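Local coordinates for GMP reductase (PDB 6JIG), which probably catalyses the NADPH-dependent, irreversible deamination of GMP to IMP, an interconversion that keeps adenine and guanine nucleotides in balance, at residues V18-Q23 / I360-G365; Q23-T28 / G454-G459; L300-A305 / R342-P347; I349-L354 / T370-N375. The protein carries 1 engineered substitution. All coordinates share one frame; numbering follows the deposited sequence.

Interaction 1. Residues V18-Q23 / I360-G365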
loop_
_atom_site.group_PDB
_atom_site.type_symbol
_atom_site.label_atom_id
_atom_site.label_comp_id
_atom_site.label_asym_id
_atom_site.label_seq_id
_atom_site.Cartn_x
_atom_site.Cartn_y
_atom_site.Cartn_z
ATOM N N VAL A 18 -13.417 15.760 -23.922
ATOM C CA VAL A 18 -14.718 16.058 -24.510
ATOM C C VAL A 18 -15.682 14.889 -24.337
ATOM O O VAL A 18 -15.290 13.749 -24.073
ATOM C CB VAL A 18 -14.605 16.438 -26.014
ATOM C CG1 VAL A 18 -13.733 17.689 -26.186
ATOM C CG2 VAL A 18 -14.021 15.284 -26.827
ATOM N N LEU A 19 -16.967 15.206 -24.457
ATOM C CA LEU A 19 -18.019 14.209 -24.639
ATOM C C LEU A 19 -18.791 14.542 -25.898
ATOM O O LEU A 19 -18.833 15.699 -26.314
ATOM C CB LEU A 19 -18.992 14.190 -23.458
ATOM C CG LEU A 19 -18.377 13.853 -22.112
ATOM C CD1 LEU A 19 -19.413 14.184 -21.041
ATOM C CD2 LEU A 19 -17.995 12.380 -22.065
ATOM N N ILE A 20 -19.399 13.517 -26.502
ATOM C CA ILE A 20 -20.321 13.705 -27.620
ATOM C C ILE A 20 -21.669 14.171 -27.077
ATOM O O ILE A 20 -22.249 13.531 -26.199
ATOM C CB ILE A 20 -20.473 12.410 -28.422
ATOM C CG1 ILE A 20 -19.134 12.042 -29.071
ATOM C CG2 ILE A 20 -21.601 12.541 -29.469
ATOM C CD1 ILE A 20 -19.098 10.572 -29.552
ATOM N N ILE A 21 -22.150 15.298 -27.572
ATOM C CA ILE A 21 -23.430 15.833 -27.103
ATOM C C ILE A 21 -24.550 15.005 -27.718
ATOM O O ILE A 21 -24.580 14.847 -28.951
ATOM C CB ILE A 21 -23.579 17.304 -27.501
ATOM C CG1 ILE A 21 -22.509 18.182 -26.846
ATOM C CG2 ILE A 21 -24.968 17.816 -27.096
ATOM C CD1 ILE A 21 -22.425 19.567 -27.485
ATOM N N PRO A 22 -25.481 14.474 -26.928
ATOM C CA PRO A 22 -26.587 13.711 -27.521
ATOM C C PRO A 22 -27.404 14.587 -28.462
ATOM O O PRO A 22 -27.636 15.765 -28.198
ATOM C CB PRO A 22 -27.404 13.260 -26.303
ATOM C CG PRO A 22 -26.422 13.299 -25.150
ATOM C CD PRO A 22 -25.530 14.477 -25.454
ATOM N N GLN A 23 -27.826 13.992 -29.579
ATOM C CA GLN A 23 -28.590 14.652 -30.627
ATOM C C GLN A 23 -29.890 13.890 -30.834
ATOM O O GLN A 23 -30.079 12.785 -30.321
ATOM C CB GLN A 23 -27.821 14.699 -31.959
ATOM C CG GLN A 23 -26.421 15.277 -31.880
ATOM C CD GLN A 23 -26.437 16.760 -31.549
ATOM O OE1 GLN A 23 -27.136 17.545 -32.196
ATOM N NE2 GLN A 23 -25.657 17.154 -30.542
ATOM N N ILE A 360 -13.282 5.754 -29.635
ATOM C CA ILE A 360 -13.470 5.514 -31.065
ATOM C C ILE A 360 -14.612 6.365 -31.606
ATOM O O ILE A 360 -14.493 6.984 -32.674
ATOM C CB ILE A 360 -13.700 4.012 -31.317
ATOM C CG1 ILE A 360 -12.451 3.222 -30.913
ATOM C CG2 ILE A 360 -14.065 3.772 -32.795
ATOM C CD1 ILE A 360 -12.601 1.698 -31.057
ATOM N N SER A 361 -15.743 6.416 -30.882
ATOM C CA SER A 361 -16.829 7.302 -31.300
ATOM C C SER A 361 -16.354 8.745 -31.411
ATOM O O SER A 361 -16.729 9.460 -32.347
ATOM C CB SER A 361 -18.012 7.224 -30.329
ATOM O OG SER A 361 -18.463 5.889 -30.109
ATOM N N LYS A 362 -15.550 9.205 -30.450
ATOM C CA LYS A 362 -15.075 10.581 -30.517
ATOM C C LYS A 362 -14.164 10.793 -31.719
ATOM O O LYS A 362 -14.241 11.828 -32.389
ATOM C CB LYS A 362 -14.338 10.951 -29.222
ATOM C CG LYS A 362 -15.224 10.855 -27.976
ATOM C CD LYS A 362 -14.416 11.128 -26.671
ATOM C CE LYS A 362 -15.211 10.697 -25.442
ATOM N NZ LYS A 362 -14.461 11.037 -24.171
ATOM N N ALA A 363 -13.270 9.840 -31.983
ATOM C CA ALA A 363 -12.353 9.989 -33.110
ATOM C C ALA A 363 -13.116 10.090 -34.431
ATOM O O ALA A 363 -12.836 10.967 -35.257
ATOM C CB ALA A 363 -11.371 8.818 -33.132
ATOM N N ILE A 364 -14.092 9.204 -34.637
ATOM C CA ILE A 364 -14.923 9.264 -35.844
ATOM C C ILE A 364 -15.724 10.562 -35.875
ATOM O O ILE A 364 -15.815 11.231 -36.911
ATOM C CB ILE A 364 -15.861 8.038 -35.925
ATOM C CG1 ILE A 364 -15.078 6.727 -35.863
ATOM C CG2 ILE A 364 -16.706 8.104 -37.188
ATOM C CD1 ILE A 364 -14.050 6.563 -36.980
ATOM N N GLY A 365 -16.325 10.939 -34.740
ATOM C CA GLY A 365 -17.012 12.221 -34.662
ATOM C C GLY A 365 -16.134 13.421 -34.963
ATOM O O GLY A 365 -16.616 14.431 -35.493
#

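Interaction 2. Residues Q23-T28 / G454-G459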
loop_
_atom_site.group_PDB
_atom_site.type_symbol
_atom_site.label_atom_id
_atom_site.label_comp_id
_atom_site.label_asym_id
_atom_site.label_seq_id
_atom_site.Cartn_x
_atom_site.Cartn_y
_atom_site.Cartn_z
ATOM N N GLN A 23 -27.826 13.992 -29.579
ATOM C CA GLN A 23 -28.590 14.652 -30.627
ATOM C C GLN A 23 -29.890 13.890 -30.834
ATOM O O GLN A 23 -30.079 12.785 -30.321
ATOM C CB GLN A 23 -27.821 14.699 -31.959
ATOM C CG GLN A 23 -26.421 15.277 -31.880
ATOM C CD GLN A 23 -26.437 16.760 -31.549
ATOM O OE1 GLN A 23 -27.136 17.545 -32.196
ATOM N NE2 GLN A 23 -25.657 17.154 -30.542
ATOM N N HIS A 24 -30.795 14.503 -31.584
ATOM C CA HIS A 24 -32.023 13.815 -31.956
ATOM C C HIS A 24 -31.709 12.566 -32.771
ATOM O O HIS A 24 -31.035 12.637 -33.803
ATOM C CB HIS A 24 -32.918 14.752 -32.756
ATOM C CG HIS A 24 -34.159 14.097 -33.271
ATOM N ND1 HIS A 24 -34.989 13.343 -32.469
ATOM C CD2 HIS A 24 -34.702 14.067 -34.510
ATOM C CE1 HIS A 24 -35.996 12.883 -33.190
ATOM N NE2 HIS A 24 -35.847 13.310 -34.431
ATOM N N SER A 25 -32.206 11.418 -32.319
ATOM C CA SER A 25 -31.925 10.148 -32.972
ATOM C C SER A 25 -33.220 9.585 -33.546
ATOM O O SER A 25 -34.181 9.343 -32.807
ATOM C CB SER A 25 -31.292 9.162 -31.988
ATOM O OG SER A 25 -31.255 7.849 -32.510
ATOM N N ARG A 26 -33.244 9.387 -34.860
ATOM C CA ARG A 26 -34.314 8.632 -35.489
ATOM C C ARG A 26 -34.007 7.144 -35.519
ATOM O O ARG A 26 -34.811 6.361 -36.038
ATOM C CB ARG A 26 -34.561 9.157 -36.907
ATOM C CG ARG A 26 -33.489 8.733 -37.905
ATOM C CD ARG A 26 -33.350 9.723 -39.058
ATOM N NE ARG A 26 -32.465 9.224 -40.111
ATOM C CZ ARG A 26 -31.135 9.269 -40.059
ATOM N NH1 ARG A 26 -30.533 9.794 -39.000
ATOM N NH2 ARG A 26 -30.404 8.795 -41.062
ATOM N N VAL A 27 -32.857 6.746 -34.974
ATOM C CA VAL A 27 -32.437 5.349 -34.996
ATOM C C VAL A 27 -33.402 4.532 -34.157
ATOM O O VAL A 27 -33.538 4.754 -32.949
ATOM C CB VAL A 27 -31.002 5.206 -34.474
ATOM C CG1 VAL A 27 -30.575 3.743 -34.512
ATOM C CG2 VAL A 27 -30.021 6.111 -35.254
ATOM N N THR A 28 -34.078 3.575 -34.788
ATOM C CA THR A 28 -34.959 2.688 -34.042
ATOM C C THR A 28 -34.310 1.349 -33.727
ATOM O O THR A 28 -34.471 0.840 -32.614
ATOM C CB THR A 28 -36.270 2.473 -34.802
ATOM O OG1 THR A 28 -36.000 1.919 -36.096
ATOM C CG2 THR A 28 -36.994 3.803 -34.969
ATOM N N GLY A 454 -22.445 5.173 -29.801
ATOM C CA GLY A 454 -22.125 6.584 -29.967
ATOM C C GLY A 454 -22.760 7.186 -31.207
ATOM O O GLY A 454 -23.219 8.327 -31.189
ATOM N N MET A 455 -22.792 6.429 -32.305
ATOM C CA MET A 455 -23.442 6.940 -33.506
ATOM C C MET A 455 -24.921 7.198 -33.253
ATOM O O MET A 455 -25.478 8.198 -33.723
ATOM C CB MET A 455 -23.234 5.955 -34.668
ATOM C CG MET A 455 -21.757 5.839 -35.083
ATOM S SD MET A 455 -21.473 4.500 -36.281
ATOM C CE MET A 455 -22.402 5.151 -37.675
ATOM N N SER A 456 -25.564 6.316 -32.496
ATOM C CA SER A 456 -26.964 6.523 -32.144
ATOM C C SER A 456 -27.149 7.786 -31.307
ATOM O O SER A 456 -28.166 8.478 -31.433
ATOM C CB SER A 456 -27.492 5.306 -31.396
ATOM O OG SER A 456 -28.857 5.488 -31.060
ATOM N N TYR A 457 -26.174 8.111 -30.448
ATOM C CA TYR A 457 -26.307 9.335 -29.660
ATOM C C TYR A 457 -26.169 10.575 -30.531
ATOM O O TYR A 457 -26.739 11.624 -30.205
ATOM C CB TYR A 457 -25.287 9.368 -28.522
ATOM C CG TYR A 457 -25.759 8.663 -27.283
ATOM C CD1 TYR A 457 -26.686 9.262 -26.436
ATOM C CD2 TYR A 457 -25.302 7.387 -26.966
ATOM C CE1 TYR A 457 -27.122 8.628 -25.304
ATOM C CE2 TYR A 457 -25.740 6.738 -25.834
ATOM C CZ TYR A 457 -26.655 7.370 -25.005
ATOM O OH TYR A 457 -27.104 6.751 -23.867
ATOM N N SER A 458 -25.426 10.480 -31.631
ATOM C CA SER A 458 -25.318 11.580 -32.581
ATOM C C SER A 458 -26.440 11.572 -33.608
ATOM O O SER A 458 -26.458 12.446 -34.484
ATOM C CB SER A 458 -23.959 11.542 -33.312
ATOM O OG SER A 458 -22.914 12.087 -32.491
ATOM N N GLY A 459 -27.352 10.612 -33.520
ATOM C CA GLY A 459 -28.415 10.456 -34.502
ATOM C C GLY A 459 -27.924 10.041 -35.870
ATOM O O GLY A 459 -28.562 10.371 -36.876
#

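Interaction 3. Residues L300-A305 / R342-P347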
loop_
_atom_site.group_PDB
_atom_site.type_symbol
_atom_site.label_atom_id
_atom_site.label_comp_id
_atom_site.label_asym_id
_atom_site.label_seq_id
_atom_site.Cartn_x
_atom_site.Cartn_y
_atom_site.Cartn_z
ATOM N N LEU A 300 1.310 16.136 -47.376
ATOM C CA LEU A 300 1.289 14.728 -47.740
ATOM C C LEU A 300 0.255 14.462 -48.829
ATOM O O LEU A 300 0.501 13.659 -49.736
ATOM C CB LEU A 300 1.036 13.854 -46.507
ATOM C CG LEU A 300 2.208 13.677 -45.520
ATOM C CD1 LEU A 300 1.886 12.558 -44.550
ATOM C CD2 LEU A 300 3.494 13.360 -46.243
ATOM N N ILE A 301 -0.893 15.145 -48.776
ATOM C CA ILE A 301 -1.873 15.010 -49.852
ATOM C C ILE A 301 -1.288 15.506 -51.173
ATOM O O ILE A 301 -1.440 14.861 -52.219
ATOM C CB ILE A 301 -3.174 15.748 -49.501
ATOM C CG1 ILE A 301 -3.867 15.084 -48.301
ATOM C CG2 ILE A 301 -4.110 15.773 -50.714
ATOM C CD1 ILE A 301 -4.978 15.921 -47.720
ATOM N N ASP A 302 -0.620 16.663 -51.149
ATOM C CA ASP A 302 0.007 17.188 -52.361
ATOM C C ASP A 302 1.093 16.253 -52.883
ATOM O O ASP A 302 1.360 16.226 -54.092
ATOM C CB ASP A 302 0.601 18.578 -52.091
ATOM C CG ASP A 302 -0.461 19.661 -51.949
ATOM O OD1 ASP A 302 -1.636 19.425 -52.290
ATOM O OD2 ASP A 302 -0.109 20.762 -51.481
ATOM N N ALA A 303 1.737 15.488 -51.998
ATOM C CA ALA A 303 2.718 14.511 -52.450
ATOM C C ALA A 303 2.074 13.274 -53.064
ATOM O O ALA A 303 2.796 12.442 -53.622
ATOM C CB ALA A 303 3.639 14.097 -51.299
ATOM N N GLY A 304 0.751 13.143 -52.980
ATOM C CA GLY A 304 0.028 12.039 -53.577
ATOM C C GLY A 304 -0.548 10.998 -52.630
ATOM O O GLY A 304 -1.047 9.971 -53.109
ATOM N N ALA A 305 -0.518 11.226 -51.310
ATOM C CA ALA A 305 -1.029 10.228 -50.373
ATOM C C ALA A 305 -2.497 9.913 -50.629
ATOM O O ALA A 305 -3.323 10.809 -50.821
ATOM C CB ALA A 305 -0.856 10.711 -48.922
ATOM N N ARG A 342 -10.735 16.216 -45.733
ATOM C CA ARG A 342 -12.092 16.013 -46.244
ATOM C C ARG A 342 -12.329 16.815 -47.517
ATOM O O ARG A 342 -13.048 16.366 -48.414
ATOM C CB ARG A 342 -13.132 16.383 -45.176
ATOM N N ARG A 343 -11.718 17.995 -47.628
ATOM C CA ARG A 343 -11.909 18.802 -48.824
ATOM C C ARG A 343 -11.174 18.216 -50.019
ATOM O O ARG A 343 -11.556 18.484 -51.161
ATOM C CB ARG A 343 -11.471 20.243 -48.546
ATOM C CG ARG A 343 -12.335 20.894 -47.452
ATOM C CD ARG A 343 -11.837 22.248 -46.938
ATOM N NE ARG A 343 -12.745 22.744 -45.895
ATOM C CZ ARG A 343 -12.457 23.708 -45.018
ATOM N NH1 ARG A 343 -11.270 24.304 -45.038
ATOM N NH2 ARG A 343 -13.359 24.070 -44.112
ATOM N N ARG A 344 -10.163 17.386 -49.784
ATOM C CA ARG A 344 -9.409 16.752 -50.853
ATOM C C ARG A 344 -9.807 15.296 -51.089
ATOM O O ARG A 344 -9.241 14.657 -51.987
ATOM C CB ARG A 344 -7.904 16.842 -50.556
ATOM C CG ARG A 344 -7.389 18.267 -50.325
ATOM C CD ARG A 344 -7.269 19.030 -51.649
ATOM N NE ARG A 344 -6.281 18.444 -52.555
ATOM C CZ ARG A 344 -4.983 18.725 -52.532
ATOM N NH1 ARG A 344 -4.499 19.580 -51.637
ATOM N NH2 ARG A 344 -4.161 18.142 -53.397
ATOM N N GLY A 345 -10.737 14.758 -50.303
ATOM C CA GLY A 345 -11.180 13.377 -50.451
ATOM C C GLY A 345 -10.205 12.318 -49.971
ATOM O O GLY A 345 -10.182 11.212 -50.522
ATOM N N VAL A 346 -9.407 12.611 -48.947
ATOM C CA VAL A 346 -8.359 11.700 -48.503
ATOM C C VAL A 346 -8.732 11.196 -47.110
ATOM O O VAL A 346 -8.781 11.995 -46.165
ATOM C CB VAL A 346 -6.986 12.383 -48.495
ATOM C CG1 VAL A 346 -5.938 11.478 -47.844
ATOM C CG2 VAL A 346 -6.558 12.748 -49.927
ATOM N N PRO A 347 -8.990 9.899 -46.930
ATOM C CA PRO A 347 -9.383 9.396 -45.606
ATOM C C PRO A 347 -8.245 9.473 -44.602
ATOM O O PRO A 347 -7.066 9.402 -44.959
ATOM C CB PRO A 347 -9.778 7.937 -45.874
ATOM C CG PRO A 347 -10.073 7.884 -47.372
ATOM C CD PRO A 347 -9.108 8.874 -47.979
#

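Interaction 4. Residues I349-L354 / T370-N375. With 5GP (guanosine-5'-monophosphate), chain B.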
loop_
_atom_site.group_PDB
_atom_site.type_symbol
_atom_site.label_atom_id
_atom_site.label_comp_id
_atom_site.label_asym_id
_atom_site.label_seq_id
_atom_site.Cartn_x
_atom_site.Cartn_y
_atom_site.Cartn_z
ATOM N N ILE A 349 -6.706 8.072 -40.753
ATOM C CA ILE A 349 -6.650 7.084 -39.676
ATOM C C ILE A 349 -6.265 7.815 -38.389
ATOM O O ILE A 349 -5.175 8.383 -38.316
ATOM C CB ILE A 349 -5.610 5.987 -39.979
ATOM C CG1 ILE A 349 -5.854 5.351 -41.358
ATOM C CG2 ILE A 349 -5.604 4.910 -38.853
ATOM C CD1 ILE A 349 -4.632 4.631 -41.905
ATOM N N ALA A 350 -7.119 7.785 -37.366
ATOM C CA ALA A 350 -6.751 8.337 -36.050
ATOM C C ALA A 350 -5.944 7.295 -35.280
ATOM O O ALA A 350 -6.501 6.303 -34.805
ATOM C CB ALA A 350 -7.997 8.751 -35.273
ATOM N N ASP A 351 -4.631 7.523 -35.134
ATOM C CA ASP A 351 -3.691 6.502 -34.660
ATOM C C ASP A 351 -3.161 6.851 -33.271
ATOM O O ASP A 351 -2.327 7.752 -33.132
ATOM C CB ASP A 351 -2.531 6.360 -35.652
ATOM C CG ASP A 351 -1.481 5.356 -35.202
ATOM O OD1 ASP A 351 -1.802 4.478 -34.373
ATOM O OD2 ASP A 351 -0.341 5.432 -35.709
ATOM N N GLY A 352 -3.601 6.112 -32.262
ATOM C CA GLY A 352 -2.955 6.205 -30.967
ATOM C C GLY A 352 -3.829 6.881 -29.914
ATOM O O GLY A 352 -4.617 7.791 -30.203
ATOM N N GLY A 353 -3.657 6.449 -28.665
ATOM C CA GLY A 353 -4.302 7.125 -27.557
ATOM C C GLY A 353 -5.725 6.699 -27.297
ATOM O O GLY A 353 -6.377 7.273 -26.414
ATOM N N LEU A 354 -6.228 5.704 -28.021
ATOM C CA LEU A 354 -7.594 5.232 -27.830
ATOM C C LEU A 354 -7.600 4.160 -26.755
ATOM O O LEU A 354 -6.761 3.256 -26.772
ATOM C CB LEU A 354 -8.167 4.685 -29.136
ATOM C CG LEU A 354 -8.213 5.773 -30.211
ATOM C CD1 LEU A 354 -8.202 5.140 -31.588
ATOM C CD2 LEU A 354 -9.450 6.595 -30.050
ATOM N N THR A 370 -11.090 5.973 -39.976
ATOM C CA THR A 370 -10.767 4.753 -39.252
ATOM C C THR A 370 -9.980 5.121 -38.001
ATOM O O THR A 370 -9.484 6.243 -37.856
ATOM C CB THR A 370 -9.914 3.777 -40.080
ATOM O OG1 THR A 370 -8.719 4.444 -40.507
ATOM C CG2 THR A 370 -10.684 3.232 -41.301
ATOM N N VAL A 371 -9.840 4.142 -37.113
ATOM C CA VAL A 371 -8.942 4.247 -35.962
ATOM C C VAL A 371 -7.922 3.119 -36.045
ATOM O O VAL A 371 -8.213 2.032 -36.558
ATOM C CB VAL A 371 -9.701 4.178 -34.617
ATOM C CG1 VAL A 371 -10.659 5.373 -34.465
ATOM C CG2 VAL A 371 -10.467 2.869 -34.497
ATOM N N MET A 372 -6.717 3.384 -35.546
ATOM C CA MET A 372 -5.681 2.369 -35.435
ATOM C C MET A 372 -5.444 2.085 -33.962
ATOM O O MET A 372 -5.251 3.018 -33.177
ATOM C CB MET A 372 -4.382 2.812 -36.106
ATOM C CG MET A 372 -3.261 1.805 -35.906
ATOM S SD MET A 372 -1.774 2.174 -36.840
ATOM C CE MET A 372 -2.127 1.303 -38.380
ATOM N N LEU A 373 -5.448 0.806 -33.594
ATOM C CA LEU A 373 -5.371 0.384 -32.202
ATOM C C LEU A 373 -4.143 -0.476 -31.974
ATOM O O LEU A 373 -3.917 -1.448 -32.706
ATOM C CB LEU A 373 -6.605 -0.412 -31.797
ATOM C CG LEU A 373 -7.966 0.203 -32.098
ATOM C CD1 LEU A 373 -9.042 -0.754 -31.622
ATOM C CD2 LEU A 373 -8.066 1.540 -31.373
ATOM N N GLY A 374 -3.357 -0.118 -30.961
ATOM C CA GLY A 374 -2.278 -0.976 -30.510
ATOM C C GLY A 374 -2.666 -1.643 -29.202
ATOM O O GLY A 374 -3.035 -2.823 -29.168
ATOM N N ASN A 375 -2.626 -0.858 -28.117
ATOM C CA ASN A 375 -2.830 -1.392 -26.772
ATOM C C ASN A 375 -4.132 -2.177 -26.634
ATOM O O ASN A 375 -4.159 -3.240 -26.001
ATOM C CB ASN A 375 -2.793 -0.236 -25.761
ATOM C CG ASN A 375 -2.812 -0.718 -24.320
ATOM O OD1 ASN A 375 -2.258 -1.772 -23.993
ATOM N ND2 ASN A 375 -3.436 0.064 -23.447
HETATM P P 5GP B . -2.057 2.743 -28.746
HETATM O O1P 5GP B . -2.292 3.880 -27.766
HETATM O O2P 5GP B . -1.247 1.601 -28.165
HETATM O O3P 5GP B . -3.288 2.307 -29.500
HETATM O "O5'" 5GP B . -1.169 3.461 -29.863
HETATM C "C5'" 5GP B . -0.465 2.745 -30.866
HETATM C "C4'" 5GP B . 0.277 3.697 -31.782
HETATM O "O4'" 5GP B . 1.414 4.255 -31.083
HETATM C "C3'" 5GP B . 0.903 3.086 -33.029
HETATM O "O3'" 5GP B . -0.038 2.840 -34.068
HETATM C "C2'" 5GP B . 2.002 4.099 -33.392
HETATM O "O2'" 5GP B . 1.493 5.197 -34.138
HETATM C "C1'" 5GP B . 2.399 4.648 -32.019
HETATM N N9 5GP B . 3.694 4.133 -31.558
HETATM C C8 5GP B . 4.069 2.849 -31.443
HETATM N N7 5GP B . 5.337 2.828 -30.954
HETATM C C5 5GP B . 5.719 4.112 -30.750
HETATM C C6 5GP B . 6.874 4.711 -30.266
HETATM O O6 5GP B . 7.828 3.995 -29.898
HETATM N N1 5GP B . 6.945 6.050 -30.200
HETATM C C2 5GP B . 5.923 6.826 -30.588
HETATM N N2 5GP B . 6.022 8.172 -30.505
HETATM N N3 5GP B . 4.775 6.275 -31.052
HETATM C C4 5GP B . 4.673 4.928 -31.135
HETATM O O HOH W 1 -5.104 4.001 -30.325
#

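Interaction 1. Residues V18-Q23 / I360-G365
Lys362 reaches from helix 357-365 across Ile20 and Val18 and ends on a backbone carbonyl of strand 18-20. Its CG leaves CB anti to the carbonyl carbon (chi1 -61°), and from there the chain runs extended. CG of Lys362 lies 4.2 Å from Ile20 CD1. One carbon further out, CD of Lys362 passes Val18 CG2 at 4.2 Å, the two side chains running antiparallel to each other. CE of Lys362 then comes 3.3 Å from Val18 O, and NZ of Lys362 gives that oxygen a hydrogen bond of 2.8 Å. The carbonyl is met almost head-on, with an angle of 166° at the oxygen. Tyr15 O takes a second hydrogen bond from NZ, so two carbonyls hold this buried ammonium group. Beside it, Ile20 CD1 rests on the helix, 3.6 Å from Ser361 CB. The strand crosses the helix at 83°, nearly perpendicular. Strand 18-20 pairs antiparallel with strand 472-475 outside the barrel sheet; helix 357-365, an outer helix of the barrel, also carries Ser361 against Leu451 of helix 440-457, and Gly325 of a second subunit packs on Lys362.

Interaction 2. Residues Q23-T28 / G454-G459
Gln23 lays the inner part of its side chain over the C-terminal end of helix 440-457, with CB 3.6 Å and CG 3.8 Å from Ser458 O. A bend at chi2 (-67°) turns the amide away from the helix, and its NE2 bonds instead to Ile21 O. The backbone N of Gln23 donates to Tyr457 O at 2.7 Å, where the helix is finishing. Gly459, with positive phi, closes the helix in a Schellman motif, and because it has no side chain the loop can pass directly over it. His24 O thus stands 3.5 Å from Gly459 CA in a CA-H...O contact, and Ser25 CA is 3.8 Å from the same carbon. Ser25 CB packs 3.2 Å from Ser456 O; Ser25 OG accepts from the N of Val27, forming an ST turn. Val27 CB then rests 4.0 Å from Ser456 OG. Farther out, the chain of Arg26, extended from CG to NE, runs past the helix end, bringing Gly459 O to the edge of its guanidinium, in its plane, while NH2 forms a salt bridge with Glu465. On a second subunit, His262 meets the ring of Tyr457 and His264 that of His24.

Interaction 3. Residues L300-A305 / R342-P347
Both terminal nitrogens of Arg344 converge on a single oxygen of Asp302: NH1 donates to OD1 at 2.9 Å and NH2 to the same OD1 at 3.0 Å. OD1 lies within 2° of the guanidinium plane, whereas the carboxylate plane is turned 36° away from it. NH2 meets OD1 nearly along its C-O axis, NH1 from the syn side but tilted out of the carboxylate plane. Glu298, one turn earlier on the helix of Asp302, forms a second salt bridge with NH1; the cation between the two acids would be expected to offset their mutual repulsion. The arginine gets there by folding, bent at chi2 (-76°) and again at chi3, which lays its head across Ile301. CG2 of that isoleucine sits over the centre of one guanidinium face, 3.6 Å from Arg344 CZ, while Arg344 CB covers the same methyl from the other end of the chain at 3.9 Å. The flat ion is thus fixed by acid at its edge and hydrocarbon on its face. Further inward the contact is apolar. Ile301 CG1 meets Val346 CG2 at 3.9 Å, their side chains antiparallel, and Val346 CG2 also lies 3.9 Å from Ala305 O. Leu308 of strand 307-310 packs against both Ile301 and Val346. Each helix ends in a Schellman motif, at Gly304 and Gly345, before its chain turns into strand 307-310 or 348-351: two neighbouring helix-to-strand returns on the N-terminal side of a (beta/alpha)8 TIM barrel, the side away from the catalytic rim.

Interaction 4. Residues I349-L354 / T370-N375
Leu354 folds back over the strand beside it, its CD1 3.5 Å from Val371 CB and 3.6 Å from Leu373 CD2, the two leucines lying roughly perpendicular. Ala350 and Val371 share this face of the sheet, which helix 357-365 covers. On the face of Ile349 and Met372, Ile349 CG2 touches Met372 CB at 3.7 Å, and Thr370 OG1 lies against Ile349 CG1. The strands run parallel, paired Ile349 with Thr370, Ala350 with Val371 and Asp351 with Met372. Ala350 bonds to both sides of Val371: its N donates to Thr370 O at 2.9 Å and its O accepts from Met372 N at 3.0 Å. These are the last two strands of a TIM barrel, joined by a right-handed beta-alpha-beta crossover through helix 357-365, and their C-terminal ends hold GMP. Asp351, with CG anti to its backbone N (chi1 178°), turns its carboxylate to the ribose: OD1 takes the O3' hydroxyl and OD2 the O2' hydroxyl in bonds so short that their lengths are doubtful. Lys309 and Asn290 also hold OD2. Met372 SD lies 3.3 Å from ribose O3'. Three backbone N-H groups, one to each oxygen, hold the phosphate. Gly353 N donates to O1P at 3.0 Å. Gly374 N donates to O3P at 2.8 Å. O2P accepts from the N of Asn375. A water links the loop after strand 348-351 to strand 370-373 and to the phosphate, accepting from Leu354 N and donating to Met372 O and O3P.

How the interactions relate
All four interactions belong to the TIM-barrel part of the chain. Interaction 4 joins the last two barrel strands, at the GMP site. Helix 357-365 lies between these strands in sequence; its Ala363 packs on Val371 of interaction 4, and its Ser361 and Lys362 form interaction 1, centred 15 Å away. Interaction 1 shares Gln23 with interaction 2, 11 Å off; interactions 4, 1 and 2 touch in succession, from the strands of the GMP site to where 1 and 2 meet the second subunit. Along the chain, the segments of interaction 1 alternate with those of 2 and 4, while interaction 3, just before interaction 4 and 19 Å from it, is nested inside the loops closed by 1 and 2.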